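Local coordinates for protein TqaL (Neurospora crassa, PDB 7EEH) that belongs to the 2OG-Fe dioxygenase family of the cupin clan and holds an iron(III) ion at a site of two histidines and an aspartate, at residues B[190-195]-B[241-246]. The protein carries 1 engineered substitution. Sequence-based numbering, arbitrary orientation.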
ATOM      1  N   HIS B 190     -12.025  27.028   6.874  1.00 18.86           N
ATOM      2  CA  HIS B 190     -12.287  25.683   6.368  1.00 21.15           C
ATOM      3  C   HIS B 190     -13.543  25.147   7.035  1.00 19.02           C
ATOM      4  O   HIS B 190     -13.680  25.241   8.257  1.00 18.82           O
ATOM      5  CB  HIS B 190     -11.130  24.712   6.664  1.00 20.31           C
ATOM      6  CG  HIS B 190      -9.802  25.173   6.162  1.00 18.13           C
ATOM      7  ND1 HIS B 190      -9.400  25.000   4.853  1.00 18.74           N
ATOM      8  CD2 HIS B 190      -8.772  25.781   6.797  1.00 21.54           C
ATOM      9  CE1 HIS B 190      -8.185  25.496   4.701  1.00 18.89           C
ATOM     10  NE2 HIS B 190      -7.783  25.981   5.866  1.00 20.82           N
ATOM     11  N   THR B 191     -14.438  24.568   6.243  1.00 18.67           N
ATOM     12  CA  THR B 191     -15.656  23.956   6.752  1.00 17.36           C
ATOM     13  C   THR B 191     -15.673  22.484   6.358  1.00 20.75           C
ATOM     14  O   THR B 191     -15.395  22.145   5.203  1.00 18.48           O
ATOM     15  CB  THR B 191     -16.930  24.635   6.202  1.00 20.98           C
ATOM     16  OG1 THR B 191     -16.975  26.011   6.596  1.00 20.76           O
ATOM     17  CG2 THR B 191     -18.198  23.911   6.749  1.00 19.60           C
HETATM   18  N   MSE B 192     -15.985  21.615   7.322  1.00 18.47           N
HETATM   19  CA  MSE B 192     -16.065  20.172   7.093  1.00 17.37           C
HETATM   20  C   MSE B 192     -17.430  19.690   7.588  1.00 16.68           C
HETATM   21  O   MSE B 192     -17.852  20.020   8.713  1.00 18.10           O
HETATM   22  CB  MSE B 192     -14.928  19.421   7.819  1.00 14.48           C
HETATM   23  CG  MSE B 192     -14.924  17.908   7.577  1.00 19.48           C
HETATM   24 SE   MSE B 192     -13.201  17.085   7.873  1.00 22.40          SE
HETATM   25  CE  MSE B 192     -13.374  16.370   9.726  1.00 21.42           C
ATOM     26  N   THR B 193     -18.134  18.936   6.749  1.00 16.95           N
ATOM     27  CA  THR B 193     -19.441  18.380   7.082  1.00 17.48           C
ATOM     28  C   THR B 193     -19.387  16.875   6.882  1.00 19.12           C
ATOM     29  O   THR B 193     -19.131  16.401   5.769  1.00 19.40           O
ATOM     30  CB  THR B 193     -20.539  18.990   6.219  1.00 19.29           C
ATOM     31  OG1 THR B 193     -20.266  18.709   4.839  1.00 22.66           O
ATOM     32  CG2 THR B 193     -20.564  20.498   6.413  1.00 20.37           C
ATOM     33  N   THR B 194     -19.630  16.135   7.956  1.00 18.53           N
ATOM     34  CA  THR B 194     -19.487  14.691   7.978  1.00 17.72           C
ATOM     35  C   THR B 194     -20.833  14.094   8.358  1.00 19.28           C
ATOM     36  O   THR B 194     -21.455  14.527   9.330  1.00 16.12           O
ATOM     37  CB  THR B 194     -18.396  14.280   8.966  1.00 18.04           C
ATOM     38  OG1 THR B 194     -17.120  14.711   8.464  1.00 19.19           O
ATOM     39  CG2 THR B 194     -18.371  12.771   9.188  1.00 16.36           C
ATOM     40  N   TYR B 195     -21.287  13.131   7.567  1.00 17.59           N
ATOM     41  CA  TYR B 195     -22.603  12.532   7.707  1.00 17.52           C
ATOM     42  C   TYR B 195     -22.545  11.360   8.674  1.00 20.28           C
ATOM     43  O   TYR B 195     -21.698  10.472   8.540  1.00 20.25           O
ATOM     44  CB  TYR B 195     -23.077  12.083   6.331  1.00 18.53           C
ATOM     45  CG  TYR B 195     -24.296  11.215   6.250  1.00 20.29           C
ATOM     46  CD1 TYR B 195     -24.206   9.833   6.404  1.00 21.00           C
ATOM     47  CD2 TYR B 195     -25.530  11.763   5.934  1.00 23.27           C
ATOM     48  CE1 TYR B 195     -25.331   9.025   6.284  1.00 23.88           C
ATOM     49  CE2 TYR B 195     -26.658  10.968   5.815  1.00 23.60           C
ATOM     50  CZ  TYR B 195     -26.551   9.605   5.990  1.00 23.73           C
ATOM     51  OH  TYR B 195     -27.673   8.822   5.856  1.00 28.05           O
ATOM     52  N   LEU B 241     -20.177   8.541   7.331  1.00 18.71           N
ATOM     53  CA  LEU B 241     -18.873   9.211   7.315  1.00 19.33           C
ATOM     54  C   LEU B 241     -18.523   9.817   5.959  1.00 19.76           C
ATOM     55  O   LEU B 241     -17.388  10.268   5.804  1.00 18.91           O
ATOM     56  CB  LEU B 241     -17.720   8.298   7.757  1.00 19.73           C
ATOM     57  CG  LEU B 241     -17.756   7.833   9.221  1.00 24.53           C
ATOM     58  CD1 LEU B 241     -16.605   6.881   9.517  1.00 24.02           C
ATOM     59  CD2 LEU B 241     -17.717   9.034  10.161  1.00 22.31           C
ATOM     60  N   ASP B 242     -19.435   9.829   4.982  1.00 17.63           N
ATOM     61  CA  ASP B 242     -19.313  10.760   3.867  1.00 20.40           C
ATOM     62  C   ASP B 242     -18.915  12.140   4.394  1.00 18.87           C
ATOM     63  O   ASP B 242     -19.559  12.671   5.306  1.00 18.60           O
ATOM     64  CB  ASP B 242     -20.636  10.862   3.108  1.00 18.14           C
ATOM     65  CG  ASP B 242     -20.866   9.694   2.121  1.00 23.09           C
ATOM     66  OD1 ASP B 242     -19.974   8.830   1.943  1.00 20.88           O
ATOM     67  OD2 ASP B 242     -21.951   9.668   1.508  1.00 20.47           O
ATOM     68  N   THR B 243     -17.858  12.716   3.817  1.00 15.92           N
ATOM     69  CA  THR B 243     -17.245  13.936   4.343  1.00 15.94           C
ATOM     70  C   THR B 243     -16.907  14.903   3.216  1.00 20.17           C
ATOM     71  O   THR B 243     -16.206  14.540   2.263  1.00 18.31           O
ATOM     72  CB  THR B 243     -15.970  13.621   5.146  1.00 19.39           C
ATOM     73  OG1 THR B 243     -16.307  12.910   6.347  1.00 18.91           O
ATOM     74  CG2 THR B 243     -15.265  14.900   5.545  1.00 20.23           C
ATOM     75  N   LEU B 244     -17.404  16.130   3.338  1.00 16.18           N
ATOM     76  CA  LEU B 244     -17.070  17.244   2.456  1.00 17.37           C
ATOM     77  C   LEU B 244     -16.219  18.238   3.230  1.00 17.93           C
ATOM     78  O   LEU B 244     -16.592  18.633   4.338  1.00 19.29           O
ATOM     79  CB  LEU B 244     -18.340  17.938   1.954  1.00 17.96           C
ATOM     80  CG  LEU B 244     -18.091  19.230   1.182  1.00 22.36           C
ATOM     81  CD1 LEU B 244     -17.453  18.922  -0.174  1.00 17.25           C
ATOM     82  CD2 LEU B 244     -19.382  20.051   1.033  1.00 19.13           C
ATOM     83  N   LEU B 245     -15.087  18.642   2.654  1.00 17.49           N
ATOM     84  CA  LEU B 245     -14.245  19.691   3.214  1.00 18.02           C
ATOM     85  C   LEU B 245     -14.056  20.774   2.155  1.00 19.86           C
ATOM     86  O   LEU B 245     -13.777  20.462   0.997  1.00 19.26           O
ATOM     87  CB  LEU B 245     -12.888  19.113   3.644  1.00 16.15           C
ATOM     88  CG  LEU B 245     -11.786  20.055   4.142  1.00 16.65           C
ATOM     89  CD1 LEU B 245     -12.181  20.637   5.485  1.00 15.55           C
ATOM     90  CD2 LEU B 245     -10.494  19.270   4.277  1.00 13.88           C
ATOM     91  N   LEU B 246     -14.210  22.044   2.532  1.00 17.82           N
ATOM     92  CA  LEU B 246     -14.139  23.124   1.550  1.00 19.57           C
ATOM     93  C   LEU B 246     -13.438  24.339   2.140  1.00 19.78           C
ATOM     94  O   LEU B 246     -13.540  24.611   3.337  1.00 18.30           O
ATOM     95  CB  LEU B 246     -15.529  23.528   1.034  1.00 19.98           C
ATOM     96  CG  LEU B 246     -16.612  24.022   2.001  1.00 22.84           C
ATOM     97  CD1 LEU B 246     -16.499  25.521   2.281  1.00 20.03           C
ATOM     98  CD2 LEU B 246     -17.979  23.701   1.427  1.00 23.10           C
TER
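Thr194 and Thr243 rise together from one face of the sheet, at a non-hydrogen-bonded antiparallel pair. Each turns its hydroxyl anti to its own carbonyl carbon (chi1 -68° and -67°), and so Thr194 OG1 donates to Thr243 OG1 at 2.9 Å. Thr243 OG1 passes its own hydrogen to Leu241 O, 2.9 Å away, from above the carbonyl plane; the result is a short relay ending in the residues just before the strand. The Thr194 side chain lies alongside that of Leu241, with Thr194 CG2 3.9 Å from Leu241 CD2. Further along the same face, Met192, modelled as selenomethionine, slants across Thr243: its CG is 3.6 Å from Thr243 CG2, while its CB meets Leu245 CD1. On the other face the side chains of Thr193 and Leu244 lie flank to flank, with Thr193 OG1 3.6 Å from Leu244 CB, and Thr191 CB packs against Leu246 CD1. Backbone bonds hold this register: Thr191 and Leu246 exchange two, as do Thr193 and Leu244. Ahead of strand 243-247, Tyr195 N donates to Asp242 O and Leu241 N to Tyr195 O at 2.7 Å, so the pairing extends beyond the strand's start. Thr191 OG1 is hydrogen-bonded to Asp186, an iron ligand with His184 and His253, which makes Thr191 a second-shell residue. In the main antiparallel sheet of this cupin-type fold, strand 267-277 flanks 190-199 and strand 33-36 flanks 243-247; helix 128-141 packs on Met192 and Leu245, and helix 38-48 on Leu241 and Thr243.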